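Local coordinates for uncharacterized protein (PDB 5HT7) that binds transition-metal ions, here iron(II), as a trimeric betagamma-crystallin Greek key domain of a methane-producing thermophilic archaeon, at residues Lys15-Ser20 against Gly77-Ile82; Ser20-Gly25 against Glu49-Ser54; Arg35-Leu40 against Ala58-Gly63. One frame throughout, in Å; residues are numbered along the deposited sequence.

Contact 1 of 3, residues Lys15-Ser20 against Gly77-Ile82. With FE2 (Fe (II) ion), chain D.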
loop_
_atom_site.group_PDB
_atom_site.type_symbol
_atom_site.label_atom_id
_atom_site.label_comp_id
_atom_site.label_asym_id
_atom_site.label_seq_id
_atom_site.Cartn_x
_atom_site.Cartn_y
_atom_site.Cartn_z
ATOM N N LYS A 15 6.299 -2.312 2.011
ATOM C CA LYS A 15 6.560 -1.001 2.571
ATOM C C LYS A 15 6.521 0.044 1.461
ATOM O O LYS A 15 7.242 -0.078 0.481
ATOM C CB LYS A 15 7.926 -0.991 3.270
ATOM C CG LYS A 15 8.322 0.339 3.903
ATOM C CD LYS A 15 9.642 0.180 4.663
ATOM C CE LYS A 15 10.245 1.547 4.965
ATOM N NZ LYS A 15 9.365 2.385 5.800
ATOM N N HIS A 16 5.685 1.064 1.629
ATOM C CA HIS A 16 5.587 2.164 0.675
ATOM C C HIS A 16 6.581 3.251 0.982
ATOM O O HIS A 16 6.687 3.697 2.136
ATOM C CB HIS A 16 4.189 2.775 0.704
ATOM C CG HIS A 16 3.121 1.809 0.308
ATOM N ND1 HIS A 16 2.790 1.576 -1.004
ATOM C CD2 HIS A 16 2.335 0.995 1.050
ATOM C CE1 HIS A 16 1.826 0.672 -1.060
ATOM N NE2 HIS A 16 1.534 0.302 0.174
ATOM N N ILE A 17 7.277 3.703 -0.053
ATOM C CA ILE A 17 8.254 4.776 0.094
ATOM C C ILE A 17 7.786 5.996 -0.680
ATOM O O ILE A 17 7.575 5.920 -1.890
ATOM C CB ILE A 17 9.642 4.374 -0.430
ATOM C CG1 ILE A 17 10.016 2.970 0.055
ATOM C CG2 ILE A 17 10.672 5.398 0.008
ATOM C CD1 ILE A 17 10.286 2.912 1.530
ATOM N N PHE A 18 7.612 7.114 0.017
ATOM C CA PHE A 18 7.184 8.338 -0.634
ATOM C C PHE A 18 8.340 9.315 -0.619
ATOM O O PHE A 18 8.737 9.793 0.444
ATOM C CB PHE A 18 5.936 8.907 0.051
ATOM C CG PHE A 18 4.705 8.063 -0.171
ATOM C CD1 PHE A 18 3.957 8.208 -1.327
ATOM C CD2 PHE A 18 4.326 7.101 0.751
ATOM C CE1 PHE A 18 2.841 7.416 -1.549
ATOM C CE2 PHE A 18 3.209 6.308 0.536
ATOM C CZ PHE A 18 2.466 6.466 -0.609
ATOM N N GLU A 19 8.904 9.540 -1.803
ATOM C CA GLU A 19 10.021 10.475 -2.016
ATOM C C GLU A 19 11.348 9.978 -1.458
ATOM O O GLU A 19 12.346 9.945 -2.176
ATOM C CB GLU A 19 9.695 11.844 -1.422
ATOM C CG GLU A 19 8.783 12.678 -2.299
ATOM C CD GLU A 19 9.388 12.928 -3.658
ATOM O OE1 GLU A 19 10.557 13.374 -3.706
ATOM O OE2 GLU A 19 8.704 12.671 -4.671
ATOM N N SER A 20 11.372 9.596 -0.184
ATOM C CA SER A 20 12.598 9.065 0.400
ATOM C C SER A 20 12.334 8.374 1.708
ATOM O O SER A 20 11.258 8.522 2.297
ATOM C CB SER A 20 13.616 10.187 0.629
ATOM O OG SER A 20 13.068 11.171 1.485
ATOM N N GLY A 77 19.551 0.614 3.550
ATOM C CA GLY A 77 19.527 1.434 4.739
ATOM C C GLY A 77 18.725 2.700 4.515
ATOM O O GLY A 77 18.175 3.268 5.457
ATOM N N SER A 78 18.691 3.157 3.270
ATOM C CA SER A 78 17.936 4.351 2.907
ATOM C C SER A 78 17.746 4.376 1.394
ATOM O O SER A 78 18.414 3.636 0.663
ATOM C CB SER A 78 18.650 5.628 3.377
ATOM O OG SER A 78 19.946 5.724 2.816
ATOM N N MET A 79 16.824 5.209 0.925
ATOM C CA MET A 79 16.613 5.372 -0.509
ATOM C C MET A 79 15.897 6.682 -0.776
ATOM O O MET A 79 15.180 7.191 0.081
ATOM C CB MET A 79 15.817 4.198 -1.096
ATOM C CG MET A 79 14.510 3.906 -0.387
ATOM S SD MET A 79 13.766 2.341 -0.919
ATOM C CE MET A 79 13.539 2.605 -2.646
ATOM N N LYS A 80 16.096 7.229 -1.965
ATOM C CA LYS A 80 15.481 8.505 -2.307
ATOM C C LYS A 80 15.326 8.660 -3.812
ATOM O O LYS A 80 16.106 8.125 -4.601
ATOM C CB LYS A 80 16.290 9.685 -1.740
ATOM C CG LYS A 80 17.410 10.198 -2.634
ATOM C CD LYS A 80 17.759 11.676 -2.350
ATOM C CE LYS A 80 16.567 12.607 -2.624
ATOM N NZ LYS A 80 16.946 14.024 -2.970
ATOM N N ARG A 81 14.288 9.389 -4.190
ATOM C CA ARG A 81 14.015 9.701 -5.575
ATOM C C ARG A 81 14.988 10.781 -6.019
ATOM O O ARG A 81 15.096 11.814 -5.369
ATOM C CB ARG A 81 12.568 10.167 -5.726
ATOM C CG ARG A 81 12.073 10.227 -7.145
ATOM C CD ARG A 81 10.637 10.717 -7.193
ATOM N NE ARG A 81 10.270 11.071 -8.558
ATOM C CZ ARG A 81 9.084 11.543 -8.919
ATOM N NH1 ARG A 81 8.133 11.717 -8.013
ATOM N NH2 ARG A 81 8.852 11.833 -10.190
ATOM N N ILE A 82 15.708 10.551 -7.110
ATOM C CA ILE A 82 16.671 11.557 -7.557
ATOM C C ILE A 82 16.137 12.408 -8.705
ATOM O O ILE A 82 16.694 13.468 -9.016
ATOM C CB ILE A 82 18.007 10.915 -7.974
ATOM C CG1 ILE A 82 17.767 9.777 -8.961
ATOM C CG2 ILE A 82 18.760 10.419 -6.748
ATOM C CD1 ILE A 82 19.015 8.989 -9.294
HETATM FE FE FE2 D . -0.053 -1.074 1.033
#
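In this betagamma-crystallin domain, residues 15-20 carry the chain from strand 14-16 of one sheet to strand 20-21 at the edge of the other, where it lies antiparallel beside strand 78-81. S20 and K80 form a non-hydrogen-bonded pair, CA to CA 4.0 Å, with both side chains on the same face and S20 CB 3.6 Å from K80 CB. One step outward, R81 N donates to E19 O at 2.9 Å; the N-H...O angle is 165°, and the donor lies nearly along the C=O axis. E19, on a backbone with positive phi (72°), starts away from R81, but its chain bends at chi2 and carries OE2 to R81 NH1, a long salt bridge of 3.5 Å with carboxylate and guanidinium planes 41° apart; R81 NE binds S83 O. Inside, I17 CG1 lies 3.9 Å from M79 SD, the two side chains crossing obliquely. M79 CG sits between the backbone N and the carbonyl carbon, and the chain bends at chi3; W44 touches both residues. H16, at the other end of 15-20, binds the iron through NE2 at 2.3 Å, together with H14 and the same two histidines of both neighbouring subunits. A chain that crosses through a short loop from one sheet to the other is characteristic of the Greek key beta-sandwich, here with a metal site at the trimer centre.

Contact 2 of 3, residues Ser20-Gly25 against Glu49-Ser54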
loop_
_atom_site.group_PDB
_atom_site.type_symbol
_atom_site.label_atom_id
_atom_site.label_comp_id
_atom_site.label_asym_id
_atom_site.label_seq_id
_atom_site.Cartn_x
_atom_site.Cartn_y
_atom_site.Cartn_z
ATOM N N SER A 20 11.372 9.596 -0.184
ATOM C CA SER A 20 12.598 9.065 0.400
ATOM C C SER A 20 12.334 8.374 1.708
ATOM O O SER A 20 11.258 8.522 2.297
ATOM C CB SER A 20 13.616 10.187 0.629
ATOM O OG SER A 20 13.068 11.171 1.485
ATOM N N ASP A 21 13.328 7.612 2.157
ATOM C CA ASP A 21 13.333 7.074 3.507
ATOM C C ASP A 21 14.768 7.072 3.994
ATOM O O ASP A 21 15.595 6.334 3.462
ATOM C CB ASP A 21 12.740 5.660 3.548
ATOM C CG ASP A 21 12.511 5.166 4.969
ATOM O OD1 ASP A 21 13.234 5.615 5.885
ATOM O OD2 ASP A 21 11.599 4.332 5.181
ATOM N N ALA A 22 15.066 7.895 5.002
ATOM C CA ALA A 22 16.440 8.035 5.472
ATOM C C ALA A 22 16.857 6.893 6.389
ATOM O O ALA A 22 18.016 6.801 6.772
ATOM C CB ALA A 22 16.631 9.389 6.196
ATOM N N ASP A 23 15.917 6.022 6.746
ATOM C CA ASP A 23 16.218 4.972 7.715
ATOM C C ASP A 23 15.226 3.822 7.581
ATOM O O ASP A 23 14.356 3.661 8.430
ATOM C CB ASP A 23 16.188 5.565 9.123
ATOM C CG ASP A 23 16.991 4.765 10.138
ATOM O OD1 ASP A 23 17.652 3.774 9.780
ATOM O OD2 ASP A 23 16.962 5.163 11.318
ATOM N N VAL A 24 15.351 3.045 6.506
ATOM C CA VAL A 24 14.403 1.958 6.233
ATOM C C VAL A 24 14.362 0.975 7.405
ATOM O O VAL A 24 13.285 0.521 7.818
ATOM C CB VAL A 24 14.755 1.199 4.932
ATOM C CG1 VAL A 24 13.904 -0.066 4.807
ATOM C CG2 VAL A 24 14.558 2.080 3.713
ATOM N N GLY A 25 15.530 0.703 7.982
ATOM C CA GLY A 25 15.649 -0.270 9.062
ATOM C C GLY A 25 15.068 0.162 10.397
ATOM O O GLY A 25 15.002 -0.623 11.342
ATOM N N GLU A 49 23.513 2.169 3.818
ATOM C CA GLU A 49 23.441 2.717 5.168
ATOM C C GLU A 49 22.324 3.753 5.282
ATOM O O GLU A 49 21.861 4.278 4.274
ATOM C CB GLU A 49 24.794 3.344 5.556
ATOM C CG GLU A 49 25.920 2.326 5.684
ATOM C CD GLU A 49 27.254 2.951 6.046
ATOM O OE1 GLU A 49 27.301 4.179 6.284
ATOM O OE2 GLU A 49 28.259 2.210 6.090
ATOM N N PRO A 50 21.893 4.052 6.515
ATOM C CA PRO A 50 20.915 5.126 6.725
ATOM C C PRO A 50 21.444 6.472 6.241
ATOM O O PRO A 50 22.656 6.612 6.057
ATOM C CB PRO A 50 20.731 5.145 8.244
ATOM C CG PRO A 50 21.131 3.785 8.700
ATOM C CD PRO A 50 22.212 3.337 7.765
ATOM N N ASN A 51 20.544 7.432 6.036
ATOM C CA ASN A 51 20.932 8.825 5.813
ATOM C C ASN A 51 21.705 9.019 4.523
ATOM O O ASN A 51 22.622 9.849 4.448
ATOM C CB ASN A 51 21.745 9.340 6.998
ATOM C CG ASN A 51 20.949 9.337 8.282
ATOM O OD1 ASN A 51 21.413 8.854 9.315
ATOM N ND2 ASN A 51 19.736 9.866 8.222
ATOM N N PHE A 52 21.326 8.232 3.520
ATOM C CA PHE A 52 21.775 8.405 2.145
ATOM C C PHE A 52 23.292 8.316 2.029
ATOM O O PHE A 52 23.930 9.130 1.365
ATOM C CB PHE A 52 21.241 9.736 1.599
ATOM C CG PHE A 52 19.794 9.970 1.942
ATOM C CD1 PHE A 52 18.811 9.116 1.460
ATOM C CD2 PHE A 52 19.422 11.010 2.773
ATOM C CE1 PHE A 52 17.482 9.307 1.789
ATOM C CE2 PHE A 52 18.098 11.214 3.108
ATOM C CZ PHE A 52 17.121 10.363 2.610
ATOM N N GLN A 53 23.846 7.298 2.681
ATOM C CA GLN A 53 25.275 7.025 2.632
ATOM C C GLN A 53 25.544 5.631 2.069
ATOM O O GLN A 53 24.767 4.698 2.295
ATOM C CB GLN A 53 25.885 7.186 4.023
ATOM C CG GLN A 53 25.836 8.647 4.516
ATOM C CD GLN A 53 26.388 8.825 5.910
ATOM O OE1 GLN A 53 27.430 8.272 6.250
ATOM N NE2 GLN A 53 25.699 9.612 6.725
ATOM N N SER A 54 26.638 5.526 1.317
ATOM C CA SER A 54 27.064 4.304 0.640
ATOM C C SER A 54 26.035 3.797 -0.366
ATOM O O SER A 54 25.391 2.760 -0.145
ATOM C CB SER A 54 27.380 3.196 1.644
ATOM O OG SER A 54 27.735 2.006 0.949
#
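A main-chain hydrogen bond leads the polar contacts: A22 O accepts the backbone N-H of N51 at 2.7 Å, in the carbonyl plane and on a lone pair, with an angle of 155° at the hydrogen. This bond joins the two turns main chain to main chain. Within residues 20-25, D21 OD1 takes the N-H of D23 at 2.8 Å from above the carboxylate plane, an Asx turn that bends the chain just after strand 20-21 and helps set the direction of the A22 carbonyl. D21 is buried and its carboxylate also has two charged partners: OD2 pairs with K15, and OD1 with R11 of the second subunit. Residues 49-54 are the loop that links strands 44-47 and 55-56 in the crystallin Greek key; S78 OG bonds E49 O and F52 N and so ties this loop to strand 78-81. Apolar contacts centre on F52, whose CG lies anti to its carbonyl carbon (chi1 -44°), so that the ring reaches over to residues 20-22. The ring tip CZ stands 3.7 Å from A22 CB and 4.0 Å from S20 CB, both approaching obliquely. A22 CB also touches the amide nitrogen N51 ND2, at 3.7 Å. At the other end, D23 crosses P50 obliquely; CG anti to its backbone N brings OD1 within 3.6 Å of P50 CG.

Contact 3 of 3, residues Arg35-Leu40 against Ala58-Gly63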
loop_
_atom_site.group_PDB
_atom_site.type_symbol
_atom_site.label_atom_id
_atom_site.label_comp_id
_atom_site.label_asym_id
_atom_site.label_seq_id
_atom_site.Cartn_x
_atom_site.Cartn_y
_atom_site.Cartn_z
ATOM N N ARG A 35 13.499 -8.056 -0.729
ATOM C CA ARG A 35 13.967 -8.939 -1.785
ATOM C C ARG A 35 13.373 -8.640 -3.147
ATOM O O ARG A 35 13.816 -9.195 -4.149
ATOM C CB ARG A 35 13.692 -10.394 -1.405
ATOM C CG ARG A 35 14.552 -10.807 -0.234
ATOM C CD ARG A 35 14.467 -12.290 0.092
ATOM N NE ARG A 35 15.506 -12.629 1.070
ATOM C CZ ARG A 35 15.632 -13.824 1.636
ATOM N NH1 ARG A 35 14.777 -14.793 1.326
ATOM N NH2 ARG A 35 16.611 -14.045 2.507
ATOM N N SER A 36 12.364 -7.771 -3.197
ATOM C CA SER A 36 11.906 -7.254 -4.475
ATOM C C SER A 36 11.357 -5.848 -4.304
ATOM O O SER A 36 11.211 -5.355 -3.184
ATOM C CB SER A 36 10.853 -8.171 -5.120
ATOM O OG SER A 36 9.710 -8.336 -4.299
ATOM N N MET A 37 11.081 -5.199 -5.427
ATOM C CA MET A 37 10.722 -3.793 -5.406
ATOM C C MET A 37 9.924 -3.420 -6.640
ATOM O O MET A 37 10.156 -3.958 -7.735
ATOM C CB MET A 37 11.992 -2.935 -5.305
ATOM C CG MET A 37 11.762 -1.429 -5.483
ATOM S SD MET A 37 13.290 -0.503 -5.197
ATOM C CE MET A 37 14.288 -1.036 -6.582
ATOM N N VAL A 38 8.963 -2.514 -6.462
ATOM C CA VAL A 38 8.281 -1.926 -7.595
ATOM C C VAL A 38 8.508 -0.425 -7.555
ATOM O O VAL A 38 8.364 0.204 -6.509
ATOM C CB VAL A 38 6.768 -2.228 -7.588
ATOM C CG1 VAL A 38 6.074 -1.446 -8.707
ATOM C CG2 VAL A 38 6.524 -3.727 -7.745
ATOM N N VAL A 39 8.915 0.140 -8.681
ATOM C CA VAL A 39 9.053 1.585 -8.776
ATOM C C VAL A 39 7.917 2.096 -9.646
ATOM O O VAL A 39 7.774 1.666 -10.790
ATOM C CB VAL A 39 10.413 2.000 -9.367
ATOM C CG1 VAL A 39 10.432 3.499 -9.622
ATOM C CG2 VAL A 39 11.548 1.596 -8.416
ATOM N N LEU A 40 7.101 2.993 -9.102
ATOM C CA LEU A 40 5.925 3.476 -9.818
ATOM C C LEU A 40 6.228 4.734 -10.620
ATOM O O LEU A 40 5.694 4.940 -11.706
ATOM C CB LEU A 40 4.781 3.741 -8.839
ATOM C CG LEU A 40 4.347 2.477 -8.088
ATOM C CD1 LEU A 40 3.499 2.818 -6.876
ATOM C CD2 LEU A 40 3.602 1.557 -9.032
ATOM N N ALA A 58 23.618 0.656 -9.152
ATOM C CA ALA A 58 22.402 0.511 -9.942
ATOM C C ALA A 58 21.318 1.487 -9.497
ATOM O O ALA A 58 20.978 1.543 -8.310
ATOM C CB ALA A 58 21.893 -0.923 -9.856
ATOM N N GLU A 59 20.773 2.237 -10.453
ATOM C CA GLU A 59 19.651 3.132 -10.191
ATOM C C GLU A 59 18.388 2.643 -10.890
ATOM O O GLU A 59 18.450 2.073 -11.981
ATOM C CB GLU A 59 19.993 4.550 -10.630
ATOM C CG GLU A 59 21.123 5.157 -9.816
ATOM C CD GLU A 59 21.528 6.514 -10.324
ATOM O OE1 GLU A 59 21.250 6.802 -11.508
ATOM O OE2 GLU A 59 22.122 7.287 -9.543
ATOM N N PHE A 60 17.237 2.876 -10.264
ATOM C CA PHE A 60 16.013 2.196 -10.688
ATOM C C PHE A 60 14.914 3.150 -11.125
ATOM O O PHE A 60 14.414 3.944 -10.326
ATOM C CB PHE A 60 15.498 1.300 -9.557
ATOM C CG PHE A 60 16.454 0.203 -9.176
ATOM C CD1 PHE A 60 16.349 -1.057 -9.747
ATOM C CD2 PHE A 60 17.475 0.441 -8.272
ATOM C CE1 PHE A 60 17.240 -2.067 -9.407
ATOM C CE2 PHE A 60 18.365 -0.554 -7.930
ATOM C CZ PHE A 60 18.249 -1.812 -8.498
ATOM N N GLY A 61 14.538 3.062 -12.397
ATOM C CA GLY A 61 13.412 3.819 -12.910
ATOM C C GLY A 61 12.165 2.970 -12.764
ATOM O O GLY A 61 12.234 1.876 -12.204
ATOM N N PRO A 62 11.024 3.456 -13.273
ATOM C CA PRO A 62 9.758 2.717 -13.162
ATOM C C PRO A 62 9.883 1.291 -13.679
ATOM O O PRO A 62 10.529 1.077 -14.704
ATOM C CB PRO A 62 8.801 3.538 -14.025
ATOM C CG PRO A 62 9.344 4.934 -13.922
ATOM C CD PRO A 62 10.839 4.770 -13.915
ATOM N N GLY A 63 9.304 0.331 -12.959
ATOM C CA GLY A 63 9.393 -1.063 -13.338
ATOM C C GLY A 63 9.163 -2.018 -12.178
ATOM O O GLY A 63 8.959 -1.600 -11.042
#
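V39 is the bump here, and the bend at F60-G61-P62 is the hollow that takes it. The branched end of V39 sits against the G61-P62 peptide: CB is 3.4 Å from G61 O, and CG1, anti to the backbone N (chi1 172°), also rests on this peptide. CG2, also near G61 O, meets F60 CB at 4.1 Å. An alanine here would remove both methyls and would probably loosen the fit against the bend and F60. A second bump is the M37 methyl: CG is anti to the backbone N, the chain turns at chi3 (67°), and CE comes down over one face of the F60 ring, 3.8 Å from the centroid and offset toward the rim, a CH-pi contact with the sulfur set back in a looser Met-aromatic approach. Beyond the bend V39 and G63 make an antiparallel hydrogen-bonded pair: V39 N to G63 O is 2.9 Å and G63 N to V39 O 3.0 Å. G63 must be glycine, as a CB would jam against P62 O. Strand 36-39 thus lies between strands 63-65 and 3-5, and M37 and V39 meet F60 of strand 58-60 across the interior of the crystallin beta-sandwich, with Y65 and Y71 edge-to-face to its ring.

Overall arrangement
Contacts 1 and 2 lie close together, centres about 8 Å apart, and share S20; strands 20-21 and 78-81 are neighbours in one sheet, and the M79 carbonyl probably accepts a hydrogen bond from D21 N. Contact 3 is centred about 11 Å from contact 1 and about 16 Å from contact 2, which lies on the other side of the chain's centre. Along the chain the segments come in the order 15-20, 20-25, 35-40, then 49-54, 58-63 and 77-82: contacts 2 and 3 alternate, and contact 1 encloses both. M79 CE and M37 SD meet between the sheets. Contacts 1 and 3 thus reach both sheets of the crystallin domain, while contact 2 closes the edge of one.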